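Long-range contact in putative methylase (Clostridium difficile, PDB 3LDU), which is a putative methylase that binds GTP and probably transfers methyl groups to guanines of ribosomal RNA: residues A[179-191]-A[361-374]. Numbering follows the deposited sequence.
Sequences IRETLAAGLIYLT and RKLYNGMLKTNFFQ. With GTP (guanosine-5'-triphosphate), chain B.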
ATOM      1  N   ILE A 179       7.260  -0.876  -9.601  1.00 30.54           N
ATOM      2  CA  ILE A 179       5.904  -1.115  -9.132  1.00 23.68           C
ATOM      3  C   ILE A 179       5.770  -0.555  -7.715  1.00 21.39           C
ATOM      4  O   ILE A 179       6.729  -0.541  -6.958  1.00 20.45           O
ATOM      5  CB  ILE A 179       5.583  -2.628  -9.158  1.00 25.81           C
ATOM      6  CG1 ILE A 179       4.126  -2.894  -8.798  1.00 27.61           C
ATOM      7  CG2 ILE A 179       6.507  -3.417  -8.225  1.00 24.90           C
ATOM      8  CD1 ILE A 179       3.735  -4.346  -9.052  1.00 29.62           C
ATOM      9  N   ARG A 180       4.585  -0.077  -7.363  1.00 20.37           N
ATOM     10  CA  ARG A 180       4.370   0.455  -6.015  1.00 21.07           C
ATOM     11  C   ARG A 180       4.496  -0.663  -4.971  1.00 22.78           C
ATOM     12  O   ARG A 180       4.028  -1.781  -5.209  1.00 21.29           O
ATOM     13  CB  ARG A 180       2.971   1.071  -5.956  1.00 27.23           C
ATOM     14  CG  ARG A 180       2.775   2.051  -4.839  1.00 36.77           C
ATOM     15  CD  ARG A 180       1.426   2.732  -5.008  1.00 39.92           C
ATOM     16  NE  ARG A 180       1.256   3.865  -4.105  1.00 42.68           N
ATOM     17  CZ  ARG A 180       1.402   5.139  -4.464  1.00 49.49           C
ATOM     18  NH1 ARG A 180       1.727   5.455  -5.716  1.00 43.68           N
ATOM     19  NH2 ARG A 180       1.220   6.101  -3.566  1.00 48.41           N
ATOM     20  N   GLU A 181       5.123  -0.372  -3.826  1.00 19.63           N
ATOM     21  CA  GLU A 181       5.354  -1.393  -2.789  1.00 19.96           C
ATOM     22  C   GLU A 181       4.052  -2.041  -2.278  1.00 20.07           C
ATOM     23  O   GLU A 181       4.002  -3.249  -2.001  1.00 17.21           O
ATOM     24  CB  GLU A 181       6.142  -0.804  -1.607  1.00 22.75           C
ATOM     25  CG  GLU A 181       7.573  -0.387  -1.933  1.00 22.87           C
ATOM     26  CD  GLU A 181       7.701   1.050  -2.431  1.00 31.69           C
ATOM     27  OE1 GLU A 181       6.766   1.564  -3.092  1.00 29.39           O
ATOM     28  OE2 GLU A 181       8.755   1.667  -2.157  1.00 35.38           O
ATOM     29  N   THR A 182       3.010  -1.230  -2.106  1.00 21.02           N
ATOM     30  CA  THR A 182       1.725  -1.734  -1.613  1.00 18.15           C
ATOM     31  C   THR A 182       1.082  -2.680  -2.633  1.00 20.61           C
ATOM     32  O   THR A 182       0.537  -3.724  -2.275  1.00 19.83           O
ATOM     33  CB  THR A 182       0.751  -0.591  -1.351  1.00 19.72           C
ATOM     34  OG1 THR A 182       0.776   0.311  -2.463  1.00 21.26           O
ATOM     35  CG2 THR A 182       1.168   0.161  -0.074  1.00 19.24           C
ATOM     36  N   LEU A 183       1.147  -2.302  -3.903  1.00 18.62           N
ATOM     37  CA  LEU A 183       0.637  -3.166  -4.969  1.00 19.71           C
ATOM     38  C   LEU A 183       1.403  -4.487  -4.986  1.00 23.66           C
ATOM     39  O   LEU A 183       0.803  -5.562  -5.067  1.00 20.53           O
ATOM     40  CB  LEU A 183       0.742  -2.462  -6.313  1.00 20.68           C
ATOM     41  CG  LEU A 183       0.296  -3.255  -7.541  1.00 23.49           C
ATOM     42  CD1 LEU A 183      -1.136  -3.703  -7.383  1.00 27.29           C
ATOM     43  CD2 LEU A 183       0.448  -2.408  -8.791  1.00 30.71           C
ATOM     44  N   ALA A 184       2.728  -4.405  -4.901  1.00 17.90           N
ATOM     45  CA  ALA A 184       3.560  -5.606  -4.884  1.00 18.44           C
ATOM     46  C   ALA A 184       3.190  -6.545  -3.743  1.00 19.46           C
ATOM     47  O   ALA A 184       3.065  -7.741  -3.931  1.00 17.38           O
ATOM     48  CB  ALA A 184       5.057  -5.231  -4.812  1.00 20.95           C
ATOM     49  N   ALA A 185       3.010  -6.011  -2.536  1.00 18.05           N
ATOM     50  CA  ALA A 185       2.571  -6.872  -1.441  1.00 16.36           C
ATOM     51  C   ALA A 185       1.229  -7.518  -1.755  1.00 19.20           C
ATOM     52  O   ALA A 185       1.006  -8.685  -1.436  1.00 18.52           O
ATOM     53  CB  ALA A 185       2.483  -6.063  -0.127  1.00 15.90           C
ATOM     54  N   GLY A 186       0.330  -6.759  -2.371  1.00 18.21           N
ATOM     55  CA  GLY A 186      -0.979  -7.295  -2.717  1.00 20.41           C
ATOM     56  C   GLY A 186      -0.872  -8.433  -3.726  1.00 19.18           C
ATOM     57  O   GLY A 186      -1.619  -9.402  -3.657  1.00 20.79           O
ATOM     58  N   LEU A 187       0.050  -8.302  -4.667  1.00 19.59           N
ATOM     59  CA  LEU A 187       0.284  -9.374  -5.635  1.00 19.39           C
ATOM     60  C   LEU A 187       0.680 -10.663  -4.908  1.00 17.96           C
ATOM     61  O   LEU A 187       0.132 -11.721  -5.181  1.00 21.50           O
ATOM     62  CB  LEU A 187       1.372  -8.959  -6.621  1.00 22.40           C
ATOM     63  CG  LEU A 187       1.008  -8.369  -7.982  1.00 37.11           C
ATOM     64  CD1 LEU A 187      -0.309  -7.589  -8.003  1.00 25.99           C
ATOM     65  CD2 LEU A 187       2.175  -7.577  -8.585  1.00 28.11           C
ATOM     66  N   ILE A 188       1.633 -10.569  -3.976  1.00 18.95           N
ATOM     67  CA  ILE A 188       2.043 -11.746  -3.224  1.00 21.61           C
ATOM     68  C   ILE A 188       0.850 -12.387  -2.503  1.00 23.44           C
ATOM     69  O   ILE A 188       0.664 -13.607  -2.522  1.00 22.80           O
ATOM     70  CB  ILE A 188       3.113 -11.429  -2.164  1.00 19.05           C
ATOM     71  CG1 ILE A 188       4.315 -10.696  -2.780  1.00 25.74           C
ATOM     72  CG2 ILE A 188       3.571 -12.725  -1.477  1.00 20.31           C
ATOM     73  CD1 ILE A 188       4.915 -11.417  -3.967  1.00 29.62           C
ATOM     74  N   TYR A 189       0.065 -11.542  -1.838  1.00 18.95           N
ATOM     75  CA  TYR A 189      -1.097 -11.991  -1.083  1.00 18.14           C
ATOM     76  C   TYR A 189      -2.150 -12.688  -1.949  1.00 24.64           C
ATOM     77  O   TYR A 189      -2.945 -13.497  -1.443  1.00 22.29           O
ATOM     78  CB  TYR A 189      -1.744 -10.784  -0.405  1.00 18.53           C
ATOM     79  CG  TYR A 189      -1.073 -10.286   0.857  1.00 24.35           C
ATOM     80  CD1 TYR A 189      -0.415 -11.150   1.729  1.00 27.02           C
ATOM     81  CD2 TYR A 189      -1.159  -8.950   1.208  1.00 26.05           C
ATOM     82  CE1 TYR A 189       0.163 -10.657   2.918  1.00 27.60           C
ATOM     83  CE2 TYR A 189      -0.590  -8.464   2.369  1.00 24.58           C
ATOM     84  CZ  TYR A 189       0.062  -9.316   3.214  1.00 29.72           C
ATOM     85  OH  TYR A 189       0.609  -8.794   4.365  1.00 37.10           O
ATOM     86  N   LEU A 190      -2.183 -12.344  -3.238  1.00 22.77           N
ATOM     87  CA  LEU A 190      -3.130 -12.960  -4.169  1.00 22.98           C
ATOM     88  C   LEU A 190      -2.683 -14.345  -4.624  1.00 25.89           C
ATOM     89  O   LEU A 190      -3.417 -15.033  -5.318  1.00 26.67           O
ATOM     90  CB  LEU A 190      -3.374 -12.068  -5.391  1.00 19.88           C
ATOM     91  CG  LEU A 190      -4.272 -10.858  -5.144  1.00 24.39           C
ATOM     92  CD1 LEU A 190      -4.124  -9.792  -6.223  1.00 22.62           C
ATOM     93  CD2 LEU A 190      -5.725 -11.292  -5.007  1.00 31.08           C
ATOM     94  N   THR A 191      -1.481 -14.754  -4.228  1.00 23.81           N
ATOM     95  CA  THR A 191      -0.976 -16.079  -4.571  1.00 25.97           C
ATOM     96  C   THR A 191      -0.875 -16.964  -3.335  1.00 28.77           C
ATOM     97  O   THR A 191      -0.953 -16.479  -2.200  1.00 25.67           O
ATOM     98  CB  THR A 191       0.436 -15.997  -5.185  1.00 23.73           C
ATOM     99  OG1 THR A 191       1.397 -15.815  -4.135  1.00 23.15           O
ATOM    100  CG2 THR A 191       0.521 -14.864  -6.208  1.00 24.75           C
ATOM    101  N   ARG A 361      -7.409 -10.167 -12.640  1.00 24.16           N
ATOM    102  CA  ARG A 361      -7.889  -9.168 -11.693  0.50 27.01           C
ATOM    103  C   ARG A 361      -7.479  -7.759 -12.094  1.00 29.71           C
ATOM    104  O   ARG A 361      -6.309  -7.496 -12.392  1.00 27.10           O
ATOM    105  CB  ARG A 361      -7.404  -9.496 -10.283  0.50 27.78           C
ATOM    106  CG  ARG A 361      -7.912 -10.838  -9.767  0.50 33.30           C
ATOM    107  CD  ARG A 361      -7.416 -11.098  -8.367  0.50 29.50           C
ATOM    108  NE  ARG A 361      -7.718 -12.447  -7.887  0.50 23.69           N
ATOM    109  CZ  ARG A 361      -8.456 -12.698  -6.813  0.50 31.36           C
ATOM    110  NH1 ARG A 361      -8.663 -13.940  -6.415  0.50 21.23           N
ATOM    111  NH2 ARG A 361      -8.980 -11.692  -6.123  0.50 42.03           N
ATOM    112  N   LYS A 362      -8.455  -6.855 -12.111  1.00 26.97           N
ATOM    113  CA  LYS A 362      -8.180  -5.470 -12.470  1.00 30.39           C
ATOM    114  C   LYS A 362      -7.570  -4.734 -11.280  1.00 31.19           C
ATOM    115  O   LYS A 362      -8.137  -4.728 -10.186  1.00 26.31           O
ATOM    116  CB  LYS A 362      -9.458  -4.767 -12.939  1.00 35.84           C
ATOM    117  CG  LYS A 362      -9.251  -3.293 -13.252  1.00 42.24           C
ATOM    118  CD  LYS A 362     -10.523  -2.630 -13.780  1.00 55.02           C
ATOM    119  CE  LYS A 362     -10.990  -3.264 -15.082  1.00 65.02           C
ATOM    120  NZ  LYS A 362     -12.040  -2.444 -15.757  1.00 69.95           N
ATOM    121  N   LEU A 363      -6.411  -4.121 -11.507  1.00 30.23           N
ATOM    122  CA  LEU A 363      -5.645  -3.454 -10.454  1.00 30.07           C
ATOM    123  C   LEU A 363      -5.067  -2.140 -10.972  1.00 51.56           C
ATOM    124  O   LEU A 363      -5.272  -1.786 -12.131  1.00 56.99           O
ATOM    125  CB  LEU A 363      -4.521  -4.357  -9.951  1.00 27.08           C
ATOM    126  CG  LEU A 363      -4.931  -5.673  -9.290  1.00 28.63           C
ATOM    127  CD1 LEU A 363      -3.715  -6.562  -9.078  1.00 28.65           C
ATOM    128  CD2 LEU A 363      -5.609  -5.381  -7.961  1.00 35.12           C
ATOM    129  N   TYR A 364      -4.343  -1.419 -10.120  1.00 66.21           N
ATOM    130  CA  TYR A 364      -3.844  -0.095 -10.496  1.00 77.58           C
ATOM    131  C   TYR A 364      -2.452   0.282  -9.983  1.00 83.09           C
ATOM    132  O   TYR A 364      -2.193   0.247  -8.780  1.00 88.00           O
ATOM    133  CB  TYR A 364      -4.831   0.990 -10.051  1.00 79.16           C
ATOM    134  CG  TYR A 364      -6.017   1.157 -10.964  1.00 88.68           C
ATOM    135  CD1 TYR A 364      -7.293   1.329 -10.448  1.00 92.38           C
ATOM    136  CD2 TYR A 364      -5.863   1.139 -12.342  1.00 93.74           C
ATOM    137  CE1 TYR A 364      -8.381   1.484 -11.282  1.00 96.78           C
ATOM    138  CE2 TYR A 364      -6.944   1.290 -13.182  1.00 97.30           C
ATOM    139  CZ  TYR A 364      -8.200   1.462 -12.647  1.00 99.40           C
ATOM    140  OH  TYR A 364      -9.281   1.615 -13.481  1.00103.37           O
ATOM    141  N   ASN A 365      -1.566   0.645 -10.910  1.00 81.00           N
ATOM    142  CA  ASN A 365      -0.438   1.518 -10.592  1.00 79.83           C
ATOM    143  C   ASN A 365      -0.901   2.949 -10.883  1.00 85.62           C
ATOM    144  O   ASN A 365      -0.289   3.653 -11.688  1.00 93.40           O
ATOM    145  CB  ASN A 365       0.797   1.201 -11.449  1.00 74.05           C
ATOM    146  CG  ASN A 365       1.710   0.131 -10.835  1.00 64.03           C
ATOM    147  OD1 ASN A 365       2.479   0.390  -9.890  1.00 36.67           O
ATOM    148  ND2 ASN A 365       1.661  -1.070 -11.406  1.00 66.20           N
ATOM    149  N   GLY A 366      -2.000   3.358 -10.253  1.00 77.64           N
ATOM    150  CA  GLY A 366      -2.560   4.684 -10.452  1.00 76.06           C
ATOM    151  C   GLY A 366      -2.800   5.051 -11.908  1.00 81.85           C
ATOM    152  O   GLY A 366      -3.813   4.670 -12.498  1.00 82.17           O
HETATM  153  N   MSE A 367      -1.857   5.790 -12.486  1.00 82.78           N
HETATM  154  CA  MSE A 367      -1.966   6.276 -13.861  1.00 83.60           C
HETATM  155  C   MSE A 367      -2.054   5.143 -14.887  1.00 79.02           C
HETATM  156  O   MSE A 367      -2.319   5.378 -16.069  1.00 80.12           O
HETATM  157  CB  MSE A 367      -0.779   7.189 -14.193  1.00 87.38           C
HETATM  158  CG  MSE A 367      -0.947   7.992 -15.476  1.00 90.76           C
HETATM  159 SE   MSE A 367      -2.338   9.358 -15.334  0.90134.49          SE
HETATM  160  CE  MSE A 367      -2.557   9.762 -17.227  1.00 75.83           C
ATOM    161  N   LEU A 368      -1.830   3.915 -14.432  1.00 70.33           N
ATOM    162  CA  LEU A 368      -1.852   2.760 -15.319  1.00 63.41           C
ATOM    163  C   LEU A 368      -2.977   1.808 -14.947  1.00 57.56           C
ATOM    164  O   LEU A 368      -3.174   1.490 -13.774  1.00 55.38           O
ATOM    165  CB  LEU A 368      -0.512   2.025 -15.262  1.00 66.62           C
ATOM    166  CG  LEU A 368       0.713   2.875 -15.607  1.00 67.41           C
ATOM    167  CD1 LEU A 368       1.993   2.074 -15.453  1.00 65.95           C
ATOM    168  CD2 LEU A 368       0.585   3.427 -17.018  1.00 66.17           C
ATOM    169  N   LYS A 369      -3.725   1.352 -15.942  1.00 59.72           N
ATOM    170  CA  LYS A 369      -4.748   0.354 -15.671  1.00 60.25           C
ATOM    171  C   LYS A 369      -4.197  -1.020 -16.006  1.00 49.74           C
ATOM    172  O   LYS A 369      -4.133  -1.414 -17.169  1.00 56.67           O
ATOM    173  CB  LYS A 369      -6.043   0.634 -16.434  1.00 67.23           C
ATOM    174  CG  LYS A 369      -7.185  -0.295 -16.037  1.00 68.24           C
ATOM    175  CD  LYS A 369      -8.526   0.398 -16.153  1.00 72.73           C
ATOM    176  CE  LYS A 369      -9.495  -0.429 -16.975  1.00 80.17           C
ATOM    177  NZ  LYS A 369      -9.022  -0.586 -18.379  1.00 83.16           N
ATOM    178  N   THR A 370      -3.799  -1.742 -14.967  1.00 42.55           N
ATOM    179  CA  THR A 370      -3.141  -3.031 -15.127  1.00 36.71           C
ATOM    180  C   THR A 370      -4.083  -4.180 -14.781  1.00 34.96           C
ATOM    181  O   THR A 370      -5.071  -3.994 -14.059  1.00 37.36           O
ATOM    182  CB  THR A 370      -1.884  -3.111 -14.241  1.00 37.44           C
ATOM    183  OG1 THR A 370      -2.213  -2.681 -12.919  1.00 46.65           O
ATOM    184  CG2 THR A 370      -0.793  -2.205 -14.772  1.00 34.95           C
ATOM    185  N   ASN A 371      -3.791  -5.359 -15.326  1.00 28.99           N
ATOM    186  CA  ASN A 371      -4.470  -6.590 -14.924  1.00 25.92           C
ATOM    187  C   ASN A 371      -3.465  -7.585 -14.374  1.00 26.54           C
ATOM    188  O   ASN A 371      -2.334  -7.641 -14.838  1.00 26.59           O
ATOM    189  CB  ASN A 371      -5.203  -7.224 -16.100  1.00 31.07           C
ATOM    190  CG  ASN A 371      -6.417  -6.433 -16.522  1.00 42.82           C
ATOM    191  OD1 ASN A 371      -7.435  -6.415 -15.826  1.00 41.09           O
ATOM    192  ND2 ASN A 371      -6.318  -5.770 -17.669  1.00 41.31           N
ATOM    193  N   PHE A 372      -3.874  -8.358 -13.377  1.00 22.26           N
ATOM    194  CA  PHE A 372      -3.017  -9.392 -12.804  1.00 21.06           C
ATOM    195  C   PHE A 372      -3.548 -10.718 -13.334  1.00 23.98           C
ATOM    196  O   PHE A 372      -4.656 -11.120 -12.990  1.00 23.95           O
ATOM    197  CB  PHE A 372      -3.123  -9.347 -11.279  1.00 19.46           C
ATOM    198  CG  PHE A 372      -2.118 -10.212 -10.557  1.00 23.67           C
ATOM    199  CD1 PHE A 372      -0.782 -10.246 -10.944  1.00 23.69           C
ATOM    200  CD2 PHE A 372      -2.512 -10.972  -9.468  1.00 24.42           C
ATOM    201  CE1 PHE A 372       0.141 -11.025 -10.253  1.00 22.71           C
ATOM    202  CE2 PHE A 372      -1.603 -11.756  -8.777  1.00 24.90           C
ATOM    203  CZ  PHE A 372      -0.275 -11.779  -9.164  1.00 21.80           C
ATOM    204  N   PHE A 373      -2.769 -11.366 -14.197  1.00 20.28           N
ATOM    205  CA  PHE A 373      -3.147 -12.643 -14.810  1.00 21.79           C
ATOM    206  C   PHE A 373      -2.569 -13.803 -14.006  1.00 22.64           C
ATOM    207  O   PHE A 373      -1.358 -13.914 -13.849  1.00 23.39           O
ATOM    208  CB  PHE A 373      -2.607 -12.695 -16.222  1.00 24.13           C
ATOM    209  CG  PHE A 373      -3.175 -11.649 -17.131  1.00 24.67           C
ATOM    210  CD1 PHE A 373      -4.348 -11.886 -17.829  1.00 28.86           C
ATOM    211  CD2 PHE A 373      -2.533 -10.434 -17.294  1.00 22.43           C
ATOM    212  CE1 PHE A 373      -4.877 -10.926 -18.676  1.00 27.55           C
ATOM    213  CE2 PHE A 373      -3.048  -9.469 -18.145  1.00 26.99           C
ATOM    214  CZ  PHE A 373      -4.221  -9.719 -18.838  1.00 25.52           C
ATOM    215  N   GLN A 374      -3.436 -14.684 -13.522  1.00 21.51           N
ATOM    216  CA  GLN A 374      -3.027 -15.700 -12.555  1.00 19.97           C
ATOM    217  C   GLN A 374      -3.080 -17.070 -13.211  1.00 25.94           C
ATOM    218  O   GLN A 374      -4.103 -17.442 -13.777  1.00 25.78           O
ATOM    219  CB  GLN A 374      -3.977 -15.669 -11.357  1.00 18.72           C
ATOM    220  CG  GLN A 374      -3.999 -14.303 -10.702  1.00 20.17           C
ATOM    221  CD  GLN A 374      -5.015 -14.169  -9.580  1.00 28.53           C
ATOM    222  OE1 GLN A 374      -5.437 -13.062  -9.253  1.00 43.46           O
ATOM    223  NE2 GLN A 374      -5.403 -15.289  -8.980  1.00 28.54           N
TER
HETATM  224  PG  GTP B 383      10.074  -3.358  -9.902  0.70 67.03           P
HETATM  225  O1G GTP B 383      10.291  -4.787  -9.450  0.70 70.63           O
HETATM  226  O2G GTP B 383       9.114  -2.698  -8.950  0.70 65.55           O
HETATM  227  O3G GTP B 383      11.363  -2.571  -9.864  0.70 62.43           O
HETATM  228  O3B GTP B 383       9.466  -3.390 -11.404  0.70 73.72           O
HETATM  229  PB  GTP B 383      10.381  -2.937 -12.656  0.70 99.85           P
HETATM  230  O1B GTP B 383      10.022  -1.510 -12.996  0.70 98.87           O
HETATM  231  O2B GTP B 383      11.845  -3.014 -12.318  0.70102.45           O
HETATM  232  O3A GTP B 383      10.051  -3.861 -13.940  0.70 44.75           O
HETATM  233  PA  GTP B 383       9.863  -3.076 -15.346  0.70 39.98           P
HETATM  234  O1A GTP B 383      10.990  -2.075 -15.486  0.70 59.58           O
HETATM  235  O2A GTP B 383       8.532  -2.363 -15.389  0.70 55.74           O
HETATM  236  O5' GTP B 383      10.011  -4.137 -16.540  0.90 50.49           O
HETATM  237  C5' GTP B 383      10.393  -5.425 -16.174  0.90 48.50           C
HETATM  238  C4' GTP B 383      11.915  -5.494 -16.206  0.90 43.60           C
HETATM  239  O4' GTP B 383      12.220  -6.538 -17.089  0.90 43.80           O
HETATM  240  C3' GTP B 383      12.665  -4.270 -16.736  0.90 34.80           C
HETATM  241  O3' GTP B 383      13.548  -3.837 -15.724  0.90 32.86           O
HETATM  242  C2' GTP B 383      13.474  -4.753 -17.937  0.90 35.36           C
HETATM  243  O2' GTP B 383      14.838  -4.384 -17.871  0.90 33.59           O
HETATM  244  C1' GTP B 383      13.416  -6.250 -17.766  0.90 36.80           C
HETATM  245  N9  GTP B 383      13.397  -7.045 -19.000  0.90 29.38           N
HETATM  246  C8  GTP B 383      12.949  -6.754 -20.261  0.90 30.85           C
HETATM  247  N7  GTP B 383      13.148  -7.861 -21.027  0.90 34.27           N
HETATM  248  C5  GTP B 383      13.719  -8.829 -20.265  0.90 33.33           C
HETATM  249  C6  GTP B 383      14.129 -10.131 -20.530  0.90 38.65           C
HETATM  250  O6  GTP B 383      14.008 -10.628 -21.661  0.90 36.72           O
HETATM  251  N1  GTP B 383      14.678 -10.864 -19.498  0.90 34.03           N
HETATM  252  C2  GTP B 383      14.819 -10.325 -18.232  0.90 32.61           C
HETATM  253  N2  GTP B 383      15.338 -11.076 -17.274  0.90 30.66           N
HETATM  254  N3  GTP B 383      14.421  -9.020 -17.957  0.90 25.23           N
HETATM  255  C4  GTP B 383      13.875  -8.313 -18.980  0.90 33.81           C
HETATM  256  O   HOH W   1      -6.043 -15.171  -6.107  1.00 40.40           O
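Arg361 lays its guanidinium against Leu190: Leu190 CD2 sits over one face, 3.5 Å from Arg361 NH2. In this one of two Arg361 conformers, NE makes a weak, bent hydrogen bond to Gln374 OE1 on the paired strand. Leu363, two residues on, puts CD1 among Leu183, Leu187 and Leu190, closest to Leu187 CD1 at 3.7 Å, with the other two a little farther off. Asn365 then closes the strand at the start of a type II' turn. The side chains of Asn365 and Leu183 cross at about a right angle; the 3.2 Å approach of Leu183 CD2 to Asn365 ND2 is doubtful, Asn365 being poorly ordered. Asn365 OD1 takes a long, weak but fairly straight bond (3.3 Å, 163°) from Arg180 N. That bond meets the helix at its N-cap, one residue after Ile179, whose N donates to GTP O2G at 2.7 Å. On the returning strand, chi1 of Phe372 (-170°, CG anti to the backbone N) carries the ring toward Leu187 and Leu190. Leu187 CG makes a CH-pi contact over one face, 3.9 Å from the centroid of the Phe372 ring, Leu190 CD1 approaches obliquely, and Thr191 CG2 lies at the edge. Gln374 finishes the contact through water 1, which accepts from Gln374 NE2 and donates to Leu190 O at 2.7 Å. The helix packs on a hairpin of strands 359-365 and 368-375 at one margin of the Rossmann-like sheet, whose 3-2-1-4-5-7-6 order, with antiparallel strand 368-375 between 339-344 and 359-365, is that of class I methyltransferases. Helix 181-189 runs nearly antiparallel to strand 361-365 (153°, axes 9.2 Å apart), and Ile188 and Ala185 rest on helix 208-217.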